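Local coordinates for protein putative polyketide synthase (PDB 5HU7) that probably dehydrates beta-hydroxyacyl intermediates, as the dehydratase domain of a trans-AT polyketide synthase, during polyketide chain extension, at residues Q35-M39 against L206-P210; F176-D180 against V191-L195; P254-Y258 against L280-A284. All coordinates share one frame. Numbering follows the deposited sequence.

Overall arrangement
Contact 1 joins the two halves of a double-hotdog dehydratase: residues 35-39 belong to the first hotdog and 206-210 to the second. In this family the active site lies between the halves, so contact 1 is probably the one nearest it. Contacts 2 and 3 lie within the second half, centres about 12 Å apart, on adjoining strands of one antiparallel sheet; Leu193 N and Lys257 O, at 2.8 Å, probably form a hydrogen bond between them. Contact 1 is about 16 Å from contact 2 and 18 Å from contact 3, centre to centre, yet touches both: His209 CB is 3.7 Å from Leu195 CD1, and Val207 CG1 is 3.9 Å from Pro254 CD.

Contact 1: residues Q35-M39 against L206-P210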
loop_
_atom_site.group_PDB
_atom_site.type_symbol
_atom_site.label_atom_id
_atom_site.label_comp_id
_atom_site.label_asym_id
_atom_site.label_seq_id
_atom_site.Cartn_x
_atom_site.Cartn_y
_atom_site.Cartn_z
ATOM N N GLN A 35 0.159 -11.956 -18.789
ATOM C CA GLN A 35 0.680 -13.247 -18.354
ATOM C C GLN A 35 0.270 -13.603 -16.922
ATOM O O GLN A 35 0.547 -14.722 -16.498
ATOM C CB GLN A 35 2.222 -13.244 -18.443
ATOM C CG GLN A 35 2.787 -13.094 -19.856
ATOM C CD GLN A 35 2.385 -14.252 -20.737
ATOM O OE1 GLN A 35 1.525 -14.115 -21.611
ATOM N NE2 GLN A 35 2.952 -15.437 -20.488
ATOM N N GLU A 36 -0.407 -12.708 -16.186
ATOM C CA GLU A 36 -0.765 -12.994 -14.797
ATOM C C GLU A 36 -1.864 -14.090 -14.663
ATOM O O GLU A 36 -2.323 -14.632 -15.664
ATOM C CB GLU A 36 -1.125 -11.705 -14.052
ATOM C CG GLU A 36 0.038 -10.732 -13.925
ATOM C CD GLU A 36 0.306 -9.812 -15.098
ATOM O OE1 GLU A 36 -0.498 -9.801 -16.059
ATOM O OE2 GLU A 36 1.331 -9.093 -15.055
ATOM N N LEU A 37 -2.176 -14.476 -13.416
ATOM C CA LEU A 37 -3.108 -15.544 -13.023
ATOM C C LEU A 37 -4.501 -15.531 -13.692
ATOM O O LEU A 37 -4.904 -16.524 -14.312
ATOM C CB LEU A 37 -3.275 -15.501 -11.487
ATOM C CG LEU A 37 -4.045 -16.631 -10.826
ATOM C CD1 LEU A 37 -3.480 -18.008 -11.227
ATOM C CD2 LEU A 37 -4.004 -16.467 -9.332
ATOM N N PHE A 38 -5.228 -14.429 -13.558
ATOM C CA PHE A 38 -6.578 -14.328 -14.134
ATOM C C PHE A 38 -6.499 -14.069 -15.636
ATOM O O PHE A 38 -7.393 -14.466 -16.376
ATOM C CB PHE A 38 -7.392 -13.231 -13.437
ATOM C CG PHE A 38 -7.789 -13.628 -12.035
ATOM C CD1 PHE A 38 -6.848 -13.670 -11.011
ATOM C CD2 PHE A 38 -9.098 -14.003 -11.745
ATOM C CE1 PHE A 38 -7.208 -14.064 -9.732
ATOM C CE2 PHE A 38 -9.451 -14.409 -10.463
ATOM C CZ PHE A 38 -8.507 -14.432 -9.465
ATOM N N MET A 39 -5.382 -13.510 -16.084
ATOM C CA MET A 39 -5.129 -13.201 -17.490
ATOM C C MET A 39 -4.786 -14.480 -18.253
ATOM O O MET A 39 -4.880 -14.475 -19.478
ATOM C CB MET A 39 -3.923 -12.248 -17.649
ATOM C CG MET A 39 -3.801 -11.178 -16.592
ATOM S SD MET A 39 -5.217 -10.095 -16.568
ATOM C CE MET A 39 -4.606 -8.917 -17.510
ATOM N N LEU A 206 -7.764 -15.653 -3.122
ATOM C CA LEU A 206 -8.920 -15.599 -4.006
ATOM C C LEU A 206 -10.248 -16.075 -3.421
ATOM O O LEU A 206 -10.291 -16.827 -2.455
ATOM C CB LEU A 206 -8.604 -16.428 -5.250
ATOM C CG LEU A 206 -7.303 -16.041 -5.988
ATOM C CD1 LEU A 206 -7.165 -16.799 -7.316
ATOM C CD2 LEU A 206 -7.210 -14.525 -6.170
ATOM N N VAL A 207 -11.328 -15.541 -3.967
ATOM C CA VAL A 207 -12.692 -15.968 -3.716
ATOM C C VAL A 207 -13.180 -16.590 -5.049
ATOM O O VAL A 207 -13.604 -17.748 -5.073
ATOM C CB VAL A 207 -13.591 -14.811 -3.199
ATOM C CG1 VAL A 207 -15.079 -15.152 -3.294
ATOM C CG2 VAL A 207 -13.219 -14.460 -1.759
ATOM N N PHE A 208 -13.051 -15.808 -6.156
ATOM C CA PHE A 208 -13.389 -16.227 -7.508
ATOM C C PHE A 208 -12.197 -16.892 -8.138
ATOM O O PHE A 208 -11.114 -16.295 -8.194
ATOM C CB PHE A 208 -13.757 -15.046 -8.390
ATOM C CG PHE A 208 -15.027 -14.334 -8.004
ATOM C CD1 PHE A 208 -16.260 -14.808 -8.421
ATOM C CD2 PHE A 208 -14.986 -13.149 -7.295
ATOM C CE1 PHE A 208 -17.417 -14.136 -8.089
ATOM C CE2 PHE A 208 -16.154 -12.494 -6.934
ATOM C CZ PHE A 208 -17.353 -12.987 -7.335
ATOM N N HIS A 209 -12.402 -18.109 -8.664
ATOM C CA HIS A 209 -11.367 -18.887 -9.297
ATOM C C HIS A 209 -11.069 -18.234 -10.658
ATOM O O HIS A 209 -12.004 -17.774 -11.320
ATOM C CB HIS A 209 -11.870 -20.322 -9.483
ATOM C CG HIS A 209 -10.826 -21.297 -9.886
ATOM N ND1 HIS A 209 -10.428 -21.418 -11.207
ATOM C CD2 HIS A 209 -10.118 -22.166 -9.134
ATOM C CE1 HIS A 209 -9.455 -22.321 -11.203
ATOM N NE2 HIS A 209 -9.313 -22.872 -9.997
ATOM N N PRO A 210 -9.794 -18.209 -11.128
ATOM C CA PRO A 210 -9.508 -17.569 -12.418
ATOM C C PRO A 210 -10.113 -18.242 -13.654
ATOM O O PRO A 210 -10.129 -17.616 -14.713
ATOM C CB PRO A 210 -7.972 -17.574 -12.465
ATOM C CG PRO A 210 -7.573 -18.663 -11.589
ATOM C CD PRO A 210 -8.547 -18.662 -10.482
#
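Gln35 and Glu36 lead the chain up to the contact without reaching residues 206-210. Contact starts at Leu37, whose CD2 meets Leu206 CD1 at 3.8 Å and whose CG lies 4.1 Å from Pro210 CG. Phe38 then lays its ring against Pro210, with Leu206 meeting it obliquely at CZ. Pro210 CB stands 3.9 Å from the ring centroid and 16° off the normal, a CH-pi contact over the face, while CE2 at the ring edge is 3.4 Å from Phe208 O and CZ is 3.5 Å from Leu206 CD1. This is apolar packing between the two hotdog halves of the double-hotdog fold, made where the 206-210 loop enters helix 212-227; His209 ND1 caps Ser211 N there, and NE2 binds Pro196 O. Glu57 OE1, on helix 52-65 of the first half, accepts the amides of Val207 and Phe208. Met39 turns its CA-to-CB bond away from 206-210, and its carbonyl binds Arg48 NH2.

Contact 2: residues F176-D180 against V191-L195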
loop_
_atom_site.group_PDB
_atom_site.type_symbol
_atom_site.label_atom_id
_atom_site.label_comp_id
_atom_site.label_asym_id
_atom_site.label_seq_id
_atom_site.Cartn_x
_atom_site.Cartn_y
_atom_site.Cartn_z
ATOM N N PHE A 176 -14.205 -26.660 -22.358
ATOM C CA PHE A 176 -15.193 -27.083 -21.359
ATOM C C PHE A 176 -14.424 -28.014 -20.394
ATOM O O PHE A 176 -14.932 -29.072 -19.999
ATOM C CB PHE A 176 -16.346 -27.857 -22.051
ATOM C CG PHE A 176 -17.044 -27.116 -23.171
ATOM C CD1 PHE A 176 -16.376 -26.804 -24.346
ATOM C CD2 PHE A 176 -18.394 -26.810 -23.089
ATOM C CE1 PHE A 176 -16.991 -26.058 -25.339
ATOM C CE2 PHE A 176 -19.032 -26.129 -24.123
ATOM C CZ PHE A 176 -18.319 -25.737 -25.232
ATOM N N GLN A 177 -13.163 -27.623 -20.060
ATOM C CA GLN A 177 -12.258 -28.391 -19.193
ATOM C C GLN A 177 -12.708 -28.348 -17.733
ATOM O O GLN A 177 -12.437 -29.286 -16.976
ATOM C CB GLN A 177 -10.805 -27.883 -19.314
ATOM C CG GLN A 177 -10.097 -28.307 -20.617
ATOM C CD GLN A 177 -8.799 -27.556 -20.882
ATOM O OE1 GLN A 177 -8.398 -26.637 -20.146
ATOM N NE2 GLN A 177 -8.112 -27.927 -21.950
ATOM N N GLY A 178 -13.392 -27.279 -17.347
ATOM C CA GLY A 178 -13.899 -27.149 -15.990
ATOM C C GLY A 178 -15.222 -27.840 -15.707
ATOM O O GLY A 178 -15.605 -27.930 -14.546
ATOM N N ILE A 179 -15.924 -28.360 -16.737
ATOM C CA ILE A 179 -17.252 -28.976 -16.596
ATOM C C ILE A 179 -17.200 -30.484 -16.475
ATOM O O ILE A 179 -16.840 -31.122 -17.456
ATOM C CB ILE A 179 -18.136 -28.567 -17.820
ATOM C CG1 ILE A 179 -18.249 -27.033 -17.905
ATOM C CG2 ILE A 179 -19.553 -29.226 -17.772
ATOM C CD1 ILE A 179 -19.072 -26.568 -19.029
ATOM N N ASP A 180 -17.635 -31.073 -15.334
ATOM C CA ASP A 180 -17.717 -32.526 -15.225
ATOM C C ASP A 180 -18.998 -33.004 -15.930
ATOM O O ASP A 180 -18.965 -33.907 -16.759
ATOM C CB ASP A 180 -17.735 -32.978 -13.756
ATOM C CG ASP A 180 -16.411 -32.857 -13.030
ATOM O OD1 ASP A 180 -15.374 -33.218 -13.623
ATOM O OD2 ASP A 180 -16.421 -32.487 -11.839
ATOM N N VAL A 191 -24.509 -27.193 -12.988
ATOM C CA VAL A 191 -23.231 -27.587 -13.544
ATOM C C VAL A 191 -22.368 -28.161 -12.455
ATOM O O VAL A 191 -22.141 -27.483 -11.456
ATOM C CB VAL A 191 -22.510 -26.356 -14.170
ATOM C CG1 VAL A 191 -21.200 -26.765 -14.818
ATOM C CG2 VAL A 191 -23.395 -25.659 -15.183
ATOM N N LYS A 192 -21.831 -29.355 -12.668
ATOM C CA LYS A 192 -20.864 -29.936 -11.738
ATOM C C LYS A 192 -19.492 -29.485 -12.243
ATOM O O LYS A 192 -19.132 -29.750 -13.394
ATOM C CB LYS A 192 -20.950 -31.454 -11.703
ATOM C CG LYS A 192 -20.017 -32.063 -10.663
ATOM C CD LYS A 192 -20.359 -33.509 -10.390
ATOM C CE LYS A 192 -19.339 -34.176 -9.512
ATOM N NZ LYS A 192 -18.036 -34.380 -10.202
ATOM N N LEU A 193 -18.758 -28.784 -11.397
ATOM C CA LEU A 193 -17.477 -28.199 -11.763
ATOM C C LEU A 193 -16.295 -28.987 -11.274
ATOM O O LEU A 193 -16.308 -29.525 -10.178
ATOM C CB LEU A 193 -17.374 -26.777 -11.186
ATOM C CG LEU A 193 -18.403 -25.796 -11.693
ATOM C CD1 LEU A 193 -18.426 -24.591 -10.822
ATOM C CD2 LEU A 193 -18.159 -25.427 -13.148
ATOM N N SER A 194 -15.205 -28.885 -12.021
ATOM C CA SER A 194 -13.916 -29.453 -11.653
ATOM C C SER A 194 -12.925 -28.415 -12.126
ATOM O O SER A 194 -12.275 -28.562 -13.156
ATOM C CB SER A 194 -13.725 -30.842 -12.251
ATOM O OG SER A 194 -12.359 -31.174 -12.397
ATOM N N LEU A 195 -12.898 -27.303 -11.383
ATOM C CA LEU A 195 -12.066 -26.161 -11.705
ATOM C C LEU A 195 -10.587 -26.541 -11.652
ATOM O O LEU A 195 -10.198 -27.364 -10.819
ATOM C CB LEU A 195 -12.358 -24.984 -10.757
ATOM C CG LEU A 195 -13.748 -24.363 -10.881
ATOM C CD1 LEU A 195 -14.014 -23.371 -9.770
ATOM C CD2 LEU A 195 -13.944 -23.717 -12.232
#
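An extended lysine defines the polar side of this hairpin end. Lys192 is trans through chi1, chi2 and chi3, and its m chi4 (-70°) brings NZ to 3.0 Å from OD2 of Asp180, itself m at chi1, giving a salt bridge. Ser194 CB lies 3.2 Å from the same Asp180 OD2. Ile179 (m, t) and Leu193 (m, t) share the other face as an antiparallel non-hydrogen-bonded pair, CA atoms 4.9 Å apart; Ile179 CG2 meets Val191 CG1, chi1 t, at 4.2 Å. Backbone bonds flank the pair: Asp180 N donates to Lys192 O at 2.8 Å, and Ser194 N to Gly178 O at 2.7 Å. That carbonyl also receives a CA-H...O contact from Leu193 CA at 3.4 Å. The geometry is that of the open end of a beta hairpin, strands 179-185 and 188-193. Ile179, Val191 and Leu193 pack against Ser215 and Ser219 of helix 212-227, the helix wrapped by the sheet in a hotdog fold, while strand 258-263 runs along the other edge of strand 188-193.

Contact 3: residues P254-Y258 against L280-A284; sequences PAVKY and LCDEA
Residues 254-256 are extended, Lys257 breaks the run at phi/psi -104/-20, and Tyr258 (-143/154) opens strand 258-263. Strand 276-281 ends at Cys281; Asp282 (-85/-173), Glu283 (-58/-34) and Ala284 (-86/-4) follow. The touching parts run 99° apart. Tyr258 and Cys281 make an antiparallel hydrogen-bonded pair, CA atoms 5.4 Å apart, with Cys281 N donating to Tyr258 O at 3.0 Å. Cys281 O accepts from Lys257 N (2.8 Å) and Tyr258 N (3.1 Å): a classic beta bulge. A water donates to Ala255 O (2.7 Å) and weakly to Leu280 O (3.4 Å). Tyr258 (chi1 m, chi2 86°) and Cys281 (chi1 p) point to one face, Cys281 SG 3.7 Å from Tyr258 CB. Val256 (t) sets CG1 3.9 Å from Leu280 CB; Lys257, m at chi1, sets CG 3.8 Å from Glu283 CG. Asp282 OD1 (chi1 p) bonds Arg286 N and, weakly, Ala284 N at 3.1 Å. Tyr258 and Cys281 face Leu145 of helix 145-150, Val256 packs on Leu193 of strand 188-193, and Leu280 on Ile289 of strand 287-298.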
loop_
_atom_site.group_PDB
_atom_site.type_symbol
_atom_site.label_atom_id
_atom_site.label_comp_id
_atom_site.label_asym_id
_atom_site.label_seq_id
_atom_site.Cartn_x
_atom_site.Cartn_y
_atom_site.Cartn_z
ATOM N N PRO A 254 -14.471 -19.706 -0.579
ATOM C CA PRO A 254 -15.511 -20.732 -0.747
ATOM C C PRO A 254 -15.100 -21.831 -1.733
ATOM O O PRO A 254 -14.475 -21.565 -2.763
ATOM C CB PRO A 254 -16.710 -19.935 -1.260
ATOM C CG PRO A 254 -16.124 -18.801 -1.987
ATOM C CD PRO A 254 -14.828 -18.465 -1.293
ATOM N N ALA A 255 -15.446 -23.070 -1.397
ATOM C CA ALA A 255 -15.196 -24.232 -2.243
ATOM C C ALA A 255 -16.373 -24.322 -3.214
ATOM O O ALA A 255 -17.518 -24.456 -2.777
ATOM C CB ALA A 255 -15.121 -25.474 -1.391
ATOM N N VAL A 256 -16.107 -24.183 -4.515
ATOM C CA VAL A 256 -17.130 -24.180 -5.548
ATOM C C VAL A 256 -17.107 -25.483 -6.356
ATOM O O VAL A 256 -16.247 -25.674 -7.198
ATOM C CB VAL A 256 -16.968 -22.934 -6.432
ATOM C CG1 VAL A 256 -17.989 -22.928 -7.577
ATOM C CG2 VAL A 256 -17.072 -21.665 -5.580
ATOM N N LYS A 257 -18.043 -26.382 -6.069
ATOM C CA LYS A 257 -18.167 -27.650 -6.775
ATOM C C LYS A 257 -19.325 -27.647 -7.763
ATOM O O LYS A 257 -19.289 -28.414 -8.712
ATOM C CB LYS A 257 -18.304 -28.780 -5.761
ATOM C CG LYS A 257 -17.162 -28.835 -4.743
ATOM C CD LYS A 257 -15.754 -28.776 -5.364
ATOM C CE LYS A 257 -14.699 -29.495 -4.546
ATOM N NZ LYS A 257 -14.523 -28.906 -3.191
ATOM N N TYR A 258 -20.303 -26.741 -7.599
ATOM C CA TYR A 258 -21.457 -26.639 -8.482
ATOM C C TYR A 258 -21.860 -25.225 -8.693
ATOM O O TYR A 258 -21.734 -24.399 -7.784
ATOM C CB TYR A 258 -22.700 -27.316 -7.864
ATOM C CG TYR A 258 -22.607 -28.820 -7.727
ATOM C CD1 TYR A 258 -22.018 -29.402 -6.614
ATOM C CD2 TYR A 258 -23.151 -29.657 -8.687
ATOM C CE1 TYR A 258 -21.918 -30.776 -6.488
ATOM C CE2 TYR A 258 -23.056 -31.037 -8.573
ATOM C CZ TYR A 258 -22.454 -31.596 -7.461
ATOM O OH TYR A 258 -22.338 -32.960 -7.321
ATOM N N LEU A 280 -23.350 -20.475 -6.507
ATOM C CA LEU A 280 -22.157 -21.288 -6.505
ATOM C C LEU A 280 -22.066 -21.915 -5.131
ATOM O O LEU A 280 -22.020 -21.188 -4.154
ATOM C CB LEU A 280 -20.926 -20.410 -6.789
ATOM C CG LEU A 280 -20.986 -19.586 -8.073
ATOM C CD1 LEU A 280 -19.743 -18.756 -8.232
ATOM C CD2 LEU A 280 -21.121 -20.477 -9.309
ATOM N N CYS A 281 -22.081 -23.256 -5.049
ATOM C CA CYS A 281 -22.041 -23.960 -3.786
ATOM C C CYS A 281 -20.968 -25.037 -3.758
ATOM O O CYS A 281 -20.353 -25.350 -4.780
ATOM C CB CYS A 281 -23.415 -24.554 -3.519
ATOM S SG CYS A 281 -23.830 -25.938 -4.610
ATOM N N ASP A 282 -20.740 -25.582 -2.555
ATOM C CA ASP A 282 -19.810 -26.695 -2.286
ATOM C C ASP A 282 -20.510 -28.047 -2.544
ATOM O O ASP A 282 -21.621 -28.048 -3.060
ATOM C CB ASP A 282 -19.239 -26.593 -0.839
ATOM C CG ASP A 282 -20.230 -26.739 0.306
ATOM O OD1 ASP A 282 -21.384 -27.134 0.048
ATOM O OD2 ASP A 282 -19.846 -26.456 1.467
ATOM N N GLU A 283 -19.843 -29.181 -2.208
ATOM C CA GLU A 283 -20.355 -30.561 -2.350
ATOM C C GLU A 283 -21.663 -30.795 -1.593
ATOM O O GLU A 283 -22.454 -31.629 -2.013
ATOM C CB GLU A 283 -19.350 -31.591 -1.768
ATOM C CG GLU A 283 -17.997 -31.685 -2.438
ATOM C CD GLU A 283 -17.135 -32.803 -1.885
ATOM O OE1 GLU A 283 -16.641 -32.663 -0.743
ATOM O OE2 GLU A 283 -16.950 -33.822 -2.588
ATOM N N ALA A 284 -21.833 -30.134 -0.431
ATOM C CA ALA A 284 -23.013 -30.257 0.432
ATOM C C ALA A 284 -24.179 -29.320 0.066
ATOM O O ALA A 284 -25.223 -29.395 0.702
ATOM C CB ALA A 284 -22.607 -29.998 1.877
HETATM O O HOH W 1 -19.150 -22.262 -2.675
#